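Local coordinates for hypothetical protein, IPT/TIG domain protein (Bacteroides ovatus, PDB 4HW6) that is of unknown function but, combining an IPT/TIG domain with a six-bladed beta-propeller, probably acts as an auxiliary nutrient-binding protein, perhaps for carbohydrate, at residues Gln183-Asn188 / Val196-Gln201; Thr205-Tyr210 / Arg221-Asn226; Gly229-Ala234 / Gly273-Ile278. One frame throughout, in Å; residues are numbered along the deposited sequence.

Contact 1: residues Gln183-Asn188 / Val196-Gln201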
loop_
_atom_site.group_PDB
_atom_site.type_symbol
_atom_site.label_atom_id
_atom_site.label_comp_id
_atom_site.label_asym_id
_atom_site.label_seq_id
_atom_site.Cartn_x
_atom_site.Cartn_y
_atom_site.Cartn_z
ATOM N N GLN A 183 0.100 -24.824 -4.678
ATOM C CA GLN A 183 1.160 -23.843 -4.404
ATOM C C GLN A 183 0.928 -22.563 -5.177
ATOM O O GLN A 183 1.408 -22.401 -6.296
ATOM C CB GLN A 183 2.540 -24.430 -4.666
ATOM C CG GLN A 183 3.673 -23.607 -4.050
ATOM C CD GLN A 183 4.952 -24.420 -3.900
ATOM O OE1 GLN A 183 5.489 -24.965 -4.874
ATOM N NE2 GLN A 183 5.435 -24.519 -2.686
ATOM N N CYS A 184 0.159 -21.666 -4.571
ATOM C CA CYS A 184 -0.263 -20.442 -5.261
ATOM C C CYS A 184 0.853 -19.417 -5.189
ATOM O O CYS A 184 1.117 -18.856 -4.111
ATOM C CB CYS A 184 -1.531 -19.854 -4.639
ATOM S SG CYS A 184 -2.999 -20.879 -4.793
ATOM N N ALA A 185 1.511 -19.178 -6.326
ATOM C CA ALA A 185 2.730 -18.351 -6.355
ATOM C C ALA A 185 2.510 -16.874 -6.653
ATOM O O ALA A 185 3.356 -16.049 -6.321
ATOM C CB ALA A 185 3.718 -18.934 -7.366
ATOM N N ASP A 186 1.424 -16.537 -7.342
ATOM C CA ASP A 186 1.133 -15.152 -7.696
ATOM C C ASP A 186 -0.350 -15.023 -8.076
ATOM O O ASP A 186 -1.020 -16.014 -8.371
ATOM C CB ASP A 186 2.055 -14.674 -8.837
ATOM C CG ASP A 186 2.143 -13.120 -8.948
ATOM O OD1 ASP A 186 1.658 -12.396 -8.022
ATOM O OD2 ASP A 186 2.753 -12.620 -9.944
ATOM N N VAL A 187 -0.836 -13.791 -8.060
ATOM C CA VAL A 187 -2.235 -13.484 -8.398
ATOM C C VAL A 187 -2.241 -12.172 -9.157
ATOM O O VAL A 187 -1.458 -11.266 -8.855
ATOM C CB VAL A 187 -3.160 -13.432 -7.146
ATOM C CG1 VAL A 187 -2.642 -12.431 -6.098
ATOM C CG2 VAL A 187 -4.593 -13.127 -7.553
ATOM N N ASN A 188 -3.082 -12.089 -10.171
ATOM C CA ASN A 188 -3.286 -10.855 -10.911
ATOM C C ASN A 188 -4.684 -10.905 -11.513
ATOM O O ASN A 188 -5.437 -11.834 -11.234
ATOM C CB ASN A 188 -2.204 -10.688 -11.997
ATOM C CG ASN A 188 -1.893 -9.242 -12.298
ATOM O OD1 ASN A 188 -2.789 -8.366 -12.304
ATOM N ND2 ASN A 188 -0.618 -8.964 -12.552
ATOM N N VAL A 196 -6.310 -14.260 -12.225
ATOM C CA VAL A 196 -5.269 -15.203 -12.630
ATOM C C VAL A 196 -4.521 -15.662 -11.393
ATOM O O VAL A 196 -4.193 -14.848 -10.530
ATOM C CB VAL A 196 -4.250 -14.513 -13.584
ATOM C CG1 VAL A 196 -3.243 -15.510 -14.148
ATOM C CG2 VAL A 196 -4.979 -13.801 -14.709
ATOM N N VAL A 197 -4.290 -16.963 -11.274
ATOM C CA VAL A 197 -3.495 -17.505 -10.175
ATOM C C VAL A 197 -2.480 -18.500 -10.743
ATOM O O VAL A 197 -2.836 -19.411 -11.518
ATOM C CB VAL A 197 -4.366 -18.225 -9.132
ATOM C CG1 VAL A 197 -3.494 -18.778 -8.007
ATOM C CG2 VAL A 197 -5.445 -17.297 -8.566
ATOM N N VAL A 198 -1.228 -18.329 -10.351
ATOM C CA VAL A 198 -0.160 -19.214 -10.783
ATOM C C VAL A 198 -0.025 -20.359 -9.802
ATOM O O VAL A 198 0.005 -20.133 -8.597
ATOM C CB VAL A 198 1.178 -18.447 -10.906
ATOM C CG1 VAL A 198 2.344 -19.428 -11.158
ATOM C CG2 VAL A 198 1.062 -17.450 -12.045
ATOM N N ASP A 199 0.054 -21.593 -10.304
ATOM C CA ASP A 199 0.372 -22.773 -9.493
ATOM C C ASP A 199 1.815 -23.157 -9.817
ATOM O O ASP A 199 2.106 -23.483 -10.962
ATOM C CB ASP A 199 -0.539 -23.926 -9.863
ATOM C CG ASP A 199 -0.366 -25.169 -8.971
ATOM O OD1 ASP A 199 0.307 -25.113 -7.898
ATOM O OD2 ASP A 199 -0.986 -26.214 -9.324
ATOM N N ASP A 200 2.693 -23.112 -8.821
ATOM C CA ASP A 200 4.093 -23.530 -8.978
ATOM C C ASP A 200 4.172 -25.028 -8.703
ATOM O O ASP A 200 4.123 -25.456 -7.536
ATOM C CB ASP A 200 4.987 -22.739 -8.016
ATOM C CG ASP A 200 6.454 -23.192 -8.046
ATOM O OD1 ASP A 200 6.849 -24.039 -8.886
ATOM O OD2 ASP A 200 7.204 -22.701 -7.186
ATOM N N GLN A 201 4.226 -25.823 -9.772
ATOM C CA GLN A 201 4.175 -27.281 -9.653
ATOM C C GLN A 201 5.138 -27.935 -10.646
ATOM O O GLN A 201 5.568 -27.323 -11.613
ATOM C CB GLN A 201 2.741 -27.814 -9.798
ATOM C CG GLN A 201 2.048 -27.464 -11.117
ATOM C CD GLN A 201 2.536 -28.322 -12.269
ATOM O OE1 GLN A 201 2.753 -29.538 -12.117
ATOM N NE2 GLN A 201 2.700 -27.706 -13.440
#
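Backbone hydrogen bonds carry most of the pairing of Gln-183 to Asn-188 with Val-196 to Gln-201. The straighter of two bonds at the open end runs 2.9 Å from Asp-200 N to Gln-183 O, with the donor in the carbonyl plane. At the other end Asn-188 and Val-196 exchange a pair of bonds, the shorter being Val-196 N to Asn-188 O at 2.8 Å; in return Asn-188 N meets a lone pair of Val-196 O. Between them Ala-185 N donates to Val-198 O over 2.9 Å, from above the carbonyl plane.

The side chain of Asp-199 also joins this network. It holds CG anti to the backbone N, so that OD1 accepts from Gln-183 N at 3.2 Å; the N-H...O angle of 141° makes the bond bent, and it meets OD1 from above the carboxylate plane, 35° out of it. An alanine here would remove that acceptor and would probably loosen the hold on the first residue of the pairing. The other two carboxylates find their strongest partners beyond the hairpin: Asp-186 OD2 accepts from Cys-233 N, while Asp-200 OD2 forms a salt bridge with Lys-231 NZ.

Packing fills in around the bonds. Cys-184 SG lies 3.9 Å from Val-197 CG1, on the face that Val-187 shares, and Ala-185 CB sits 4.1 Å from Val-198 CG1. Strand 184-189 is followed directly by strand 195-199, and their axes lie 4.7 Å apart at 158°: an antiparallel beta hairpin, the first two strands of a four-stranded propeller blade.

Contact 2: residues Thr205-Tyr210 / Arg221-Asn226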
loop_
_atom_site.group_PDB
_atom_site.type_symbol
_atom_site.label_atom_id
_atom_site.label_comp_id
_atom_site.label_asym_id
_atom_site.label_seq_id
_atom_site.Cartn_x
_atom_site.Cartn_y
_atom_site.Cartn_z
ATOM N N THR A 205 3.357 -31.173 -17.962
ATOM C CA THR A 205 2.105 -31.535 -18.578
ATOM C C THR A 205 0.879 -31.185 -17.721
ATOM O O THR A 205 -0.242 -31.613 -18.028
ATOM C CB THR A 205 2.099 -33.039 -18.917
ATOM O OG1 THR A 205 2.290 -33.808 -17.712
ATOM C CG2 THR A 205 3.203 -33.360 -19.932
ATOM N N ASN A 206 1.096 -30.416 -16.669
ATOM C CA ASN A 206 0.034 -29.956 -15.785
ATOM C C ASN A 206 -0.062 -28.423 -15.792
ATOM O O ASN A 206 0.909 -27.712 -16.088
ATOM C CB ASN A 206 0.279 -30.475 -14.364
ATOM C CG ASN A 206 0.042 -31.974 -14.230
ATOM O OD1 ASN A 206 -0.726 -32.557 -14.972
ATOM N ND2 ASN A 206 0.657 -32.580 -13.230
ATOM N N THR A 207 -1.245 -27.935 -15.409
ATOM C CA THR A 207 -1.579 -26.523 -15.472
ATOM C C THR A 207 -0.689 -25.714 -14.551
ATOM O O THR A 207 -0.465 -26.075 -13.397
ATOM C CB THR A 207 -3.062 -26.289 -15.104
ATOM O OG1 THR A 207 -3.889 -27.060 -15.996
ATOM C CG2 THR A 207 -3.441 -24.793 -15.161
ATOM N N GLY A 208 -0.174 -24.614 -15.082
ATOM C CA GLY A 208 0.585 -23.667 -14.300
ATOM C C GLY A 208 -0.099 -22.335 -14.065
ATOM O O GLY A 208 0.264 -21.612 -13.125
ATOM N N ILE A 209 -1.066 -21.999 -14.909
ATOM C CA ILE A 209 -1.778 -20.741 -14.773
ATOM C C ILE A 209 -3.265 -21.067 -14.854
ATOM O O ILE A 209 -3.734 -21.688 -15.814
ATOM C CB ILE A 209 -1.391 -19.696 -15.830
ATOM C CG1 ILE A 209 0.122 -19.536 -15.904
ATOM C CG2 ILE A 209 -2.085 -18.375 -15.510
ATOM C CD1 ILE A 209 0.586 -18.491 -16.910
ATOM N N TYR A 210 -3.970 -20.689 -13.801
ATOM C CA TYR A 210 -5.398 -20.900 -13.662
ATOM C C TYR A 210 -6.119 -19.568 -13.727
ATOM O O TYR A 210 -5.499 -18.517 -13.491
ATOM C CB TYR A 210 -5.713 -21.538 -12.326
ATOM C CG TYR A 210 -5.313 -22.977 -12.183
ATOM C CD1 TYR A 210 -6.170 -23.992 -12.610
ATOM C CD2 TYR A 210 -4.087 -23.333 -11.630
ATOM C CE1 TYR A 210 -5.837 -25.319 -12.483
ATOM C CE2 TYR A 210 -3.743 -24.685 -11.490
ATOM C CZ TYR A 210 -4.630 -25.668 -11.905
ATOM O OH TYR A 210 -4.348 -27.035 -11.800
ATOM N N ARG A 221 -13.297 -22.140 -11.772
ATOM C CA ARG A 221 -11.870 -22.193 -12.152
ATOM C C ARG A 221 -11.708 -22.764 -13.551
ATOM O O ARG A 221 -12.370 -23.743 -13.912
ATOM C CB ARG A 221 -11.091 -23.030 -11.130
ATOM C CG ARG A 221 -9.586 -22.841 -11.192
ATOM C CD ARG A 221 -8.867 -23.816 -10.265
ATOM N NE ARG A 221 -8.844 -25.171 -10.815
ATOM C CZ ARG A 221 -8.319 -26.227 -10.201
ATOM N NH1 ARG A 221 -7.801 -26.111 -8.975
ATOM N NH2 ARG A 221 -8.328 -27.424 -10.810
ATOM N N LEU A 222 -10.841 -22.149 -14.343
ATOM C CA LEU A 222 -10.453 -22.649 -15.667
ATOM C C LEU A 222 -8.936 -22.832 -15.688
ATOM O O LEU A 222 -8.211 -22.138 -14.981
ATOM C CB LEU A 222 -10.853 -21.666 -16.775
ATOM C CG LEU A 222 -12.324 -21.236 -16.898
ATOM C CD1 LEU A 222 -12.456 -20.113 -17.923
ATOM C CD2 LEU A 222 -13.255 -22.393 -17.248
ATOM N N SER A 223 -8.460 -23.767 -16.501
ATOM C CA SER A 223 -7.024 -23.958 -16.715
ATOM C C SER A 223 -6.619 -23.246 -18.004
ATOM O O SER A 223 -7.188 -23.519 -19.065
ATOM C CB SER A 223 -6.707 -25.454 -16.829
ATOM O OG SER A 223 -7.091 -26.135 -15.633
ATOM N N LEU A 224 -5.643 -22.357 -17.925
ATOM C CA LEU A 224 -5.241 -21.585 -19.075
ATOM C C LEU A 224 -4.136 -22.280 -19.836
ATOM O O LEU A 224 -4.257 -22.485 -21.029
ATOM C CB LEU A 224 -4.767 -20.195 -18.687
ATOM C CG LEU A 224 -5.809 -19.299 -18.034
ATOM C CD1 LEU A 224 -5.251 -17.892 -17.836
ATOM C CD2 LEU A 224 -7.084 -19.283 -18.873
ATOM N N CYS A 225 -3.051 -22.619 -19.159
ATOM C CA CYS A 225 -1.936 -23.262 -19.836
ATOM C C CYS A 225 -1.059 -24.037 -18.882
ATOM O O CYS A 225 -1.004 -23.767 -17.675
ATOM C CB CYS A 225 -1.097 -22.250 -20.628
ATOM S SG CYS A 225 -0.285 -21.037 -19.587
ATOM N N ASN A 226 -0.376 -25.026 -19.448
ATOM C CA ASN A 226 0.605 -25.805 -18.713
ATOM C C ASN A 226 1.892 -25.029 -18.543
ATOM O O ASN A 226 2.333 -24.303 -19.447
ATOM C CB ASN A 226 0.941 -27.098 -19.456
ATOM C CG ASN A 226 -0.235 -28.024 -19.599
ATOM O OD1 ASN A 226 -1.213 -27.951 -18.841
ATOM N ND2 ASN A 226 -0.148 -28.922 -20.580
HETATM O O HOH W 1 -3.142 -29.895 -18.179
HETATM O O HOH W 2 -3.288 -26.217 -18.640
HETATM O O HOH W 3 -6.246 -28.546 -15.647
#
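A classic beta bulge interrupts the hairpin that forms the third and fourth strands of a propeller blade: Leu-224 and Cys-225 both face Ile-209. The bonding pattern is the evidence. Ile-209 O accepts from Leu-224 N at 2.9 Å while Ile-209 N donates to Cys-225 O at 3.3 Å, so two residues face one. A second one-residue shift, between Thr-207 and Ile-209, shows in Cys-225 O also taking Gly-208 N, at 2.9 Å; both donors lie in the carbonyl plane.

The first bulge sets Ile-209 between two side chains. Its CD1 reaches 3.8 Å from Cys-225 SG, and its CG2 touches Leu-224 CD1, the two branched chains crossing obliquely.

Two groups pack on Tyr-210. Thr-207 keeps CG2 anti to its backbone N, which places this methyl 3.5 Å above the plane of the Tyr-210 ring, over its centre. Arg-221 bends at chi3 (75°) so that one guanidinium face covers Tyr-210 CE1, which lies 3.3 Å above its plane. The approach to the ring is oblique, with the two planes 42° apart. NH1 of Arg-221 is held by Thr-179 O.

Water completes the solvent-facing side: one molecule joins Thr-207 OG1 to Ser-223 OG, 2.6 Å from the latter, and a second joins Thr-207 OG1 to Asn-226 OD1, to which it donates.

Strand 221-226 is the outermost of its sheet, whereas strand 207-212 is also bonded to strand 195-199 on its other edge. Ile-209 and Leu-224 additionally touch Tyr-244 and Ile-242 of strand 242-244, in the next blade.

Contact 3: residues Gly229-Ala234 / Gly273-Ile278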
loop_
_atom_site.group_PDB
_atom_site.type_symbol
_atom_site.label_atom_id
_atom_site.label_comp_id
_atom_site.label_asym_id
_atom_site.label_seq_id
_atom_site.Cartn_x
_atom_site.Cartn_y
_atom_site.Cartn_z
ATOM N N GLY A 229 6.991 -25.158 -12.759
ATOM C CA GLY A 229 7.775 -24.209 -11.967
ATOM C C GLY A 229 7.502 -22.742 -12.222
ATOM O O GLY A 229 8.431 -21.911 -12.147
ATOM N N ALA A 230 6.249 -22.413 -12.515
ATOM C CA ALA A 230 5.870 -21.024 -12.766
ATOM C C ALA A 230 5.866 -20.202 -11.494
ATOM O O ALA A 230 5.411 -20.681 -10.427
ATOM C CB ALA A 230 4.519 -20.942 -13.498
ATOM N N LYS A 231 6.324 -18.942 -11.612
ATOM C CA LYS A 231 6.581 -18.087 -10.447
ATOM C C LYS A 231 5.802 -16.771 -10.339
ATOM O O LYS A 231 5.663 -16.222 -9.249
ATOM C CB LYS A 231 8.068 -17.722 -10.408
ATOM C CG LYS A 231 9.016 -18.900 -10.292
ATOM C CD LYS A 231 8.753 -19.720 -9.044
ATOM C CE LYS A 231 9.840 -20.752 -8.788
ATOM N NZ LYS A 231 9.668 -21.322 -7.424
ATOM N N THR A 232 5.323 -16.262 -11.457
ATOM C CA THR A 232 4.791 -14.896 -11.518
ATOM C C THR A 232 3.840 -14.765 -12.696
ATOM O O THR A 232 3.908 -15.553 -13.640
ATOM C CB THR A 232 5.933 -13.834 -11.570
ATOM O OG1 THR A 232 5.405 -12.503 -11.421
ATOM C CG2 THR A 232 6.746 -13.915 -12.850
ATOM N N CYS A 233 2.912 -13.816 -12.604
ATOM C CA CYS A 233 1.926 -13.547 -13.673
ATOM C C CYS A 233 1.683 -12.036 -13.785
ATOM O O CYS A 233 0.922 -11.453 -13.019
ATOM C CB CYS A 233 0.597 -14.277 -13.445
ATOM S SG CYS A 233 -0.204 -14.077 -11.833
ATOM N N ALA A 234 2.331 -11.416 -14.754
ATOM C CA ALA A 234 2.255 -9.975 -14.931
ATOM C C ALA A 234 1.430 -9.675 -16.174
ATOM O O ALA A 234 1.829 -9.999 -17.294
ATOM C CB ALA A 234 3.648 -9.391 -15.058
ATOM N N GLY A 273 16.181 -20.616 -12.581
ATOM C CA GLY A 273 16.370 -21.423 -11.373
ATOM C C GLY A 273 16.156 -20.645 -10.094
ATOM O O GLY A 273 16.784 -20.919 -9.070
ATOM N N SER A 274 15.243 -19.685 -10.124
ATOM C CA SER A 274 15.087 -18.742 -9.029
ATOM C C SER A 274 13.690 -18.129 -9.119
ATOM O O SER A 274 12.980 -18.329 -10.112
ATOM C CB SER A 274 16.179 -17.636 -9.141
ATOM O OG SER A 274 16.330 -16.913 -7.929
ATOM N N ASN A 275 13.283 -17.413 -8.081
ATOM C CA ASN A 275 11.991 -16.779 -8.070
ATOM C C ASN A 275 12.140 -15.406 -8.716
ATOM O O ASN A 275 13.121 -14.689 -8.447
ATOM C CB ASN A 275 11.497 -16.580 -6.628
ATOM C CG ASN A 275 10.885 -17.826 -6.019
ATOM O OD1 ASN A 275 10.888 -18.897 -6.615
ATOM N ND2 ASN A 275 10.364 -17.685 -4.809
ATOM N N PHE A 276 11.158 -15.025 -9.524
ATOM C CA PHE A 276 11.095 -13.683 -10.087
ATOM C C PHE A 276 9.691 -13.159 -9.867
ATOM O O PHE A 276 8.745 -13.928 -9.770
ATOM C CB PHE A 276 11.422 -13.697 -11.596
ATOM C CG PHE A 276 12.776 -14.256 -11.900
ATOM C CD1 PHE A 276 13.912 -13.485 -11.706
ATOM C CD2 PHE A 276 12.929 -15.572 -12.329
ATOM C CE1 PHE A 276 15.174 -14.019 -11.929
ATOM C CE2 PHE A 276 14.179 -16.091 -12.570
ATOM C CZ PHE A 276 15.310 -15.311 -12.375
ATOM N N HIS A 277 9.574 -11.845 -9.827
ATOM C CA HIS A 277 8.280 -11.181 -9.793
ATOM C C HIS A 277 8.341 -10.046 -10.776
ATOM O O HIS A 277 9.175 -9.149 -10.650
ATOM C CB HIS A 277 7.976 -10.645 -8.405
ATOM C CG HIS A 277 6.602 -10.072 -8.277
ATOM N ND1 HIS A 277 5.463 -10.833 -8.422
ATOM C CD2 HIS A 277 6.186 -8.803 -8.054
ATOM C CE1 HIS A 277 4.404 -10.053 -8.291
ATOM N NE2 HIS A 277 4.817 -8.814 -8.069
ATOM N N ILE A 278 7.438 -10.082 -11.743
ATOM C CA ILE A 278 7.382 -9.078 -12.805
ATOM C C ILE A 278 6.227 -8.130 -12.529
ATOM O O ILE A 278 5.141 -8.569 -12.174
ATOM C CB ILE A 278 7.235 -9.756 -14.175
ATOM C CG1 ILE A 278 8.469 -10.626 -14.478
ATOM C CG2 ILE A 278 7.102 -8.698 -15.296
ATOM C CD1 ILE A 278 8.318 -11.524 -15.693
HETATM O O HOH W 4 5.664 -13.686 -7.816
HETATM O O HOH W 5 9.258 -20.498 -4.219
#
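The touching parts of Gly-229 to Ala-234 and Gly-273 to Ile-278 run nearly the same way, 13° apart, with Thr-232 CA and His-277 CA separated by 5.4 Å. Side chains make the direct polar links. Thr-232 turns OG1 anti to its backbone N (chi1 -171°), where it accepts from Ile-278 N over 3.2 Å in an almost straight bond of 171°. The same oxygen is hydrogen-bonded to Asp-186 OD2, so the hydroxyl ties two neighbouring segments together.

Lys-231 bends at chi2 and crosses Asn-275 at about a right angle. Its NZ donates to Asn-275 OD1 at 2.8 Å, in the plane of that carbonyl, while the charge is paired with Asp-200. Further along, a water bridges the two segments, donating to Lys-231 O and lying 2.9 Å from His-277 ND1.

Ile-278 supplies the apolar part: its CG2 packs 3.5 Å from Ala-234 CB, and its CD1 lies 4.0 Å from Thr-232 CG2.

Successive blades are thus joined where strand 234-235 begins and strand 276-280 runs. With Thr-232 OG1 accepting from a main-chain N-H, its own proton is likely to be directed to the Asp-186 carboxylate, and the buried seam would draw its cohesion from oriented polar bonds as well as from methyl packing.

Overall arrangement
The three contacts follow one another along the chain and lie on the same side of its centre. Contacts 1 and 2, with centres 10 Å apart, occupy the two halves of one four-stranded blade and are stitched by a probable hydrogen bond from Asp-199 N to Gly-208 O, 2.8 Å. Contact 3 is 9 Å from contact 1, centre to centre, and packs the segment entering the next blade against the one that opens the blade after it. It meets contact 1 through a probable hydrogen bond between Gln-201 O and Gly-229 N, 2.8 Å. Contacts 2 and 3, about 15 Å apart between centres, adjoin only in sequence. Contact 1 therefore connects the other two.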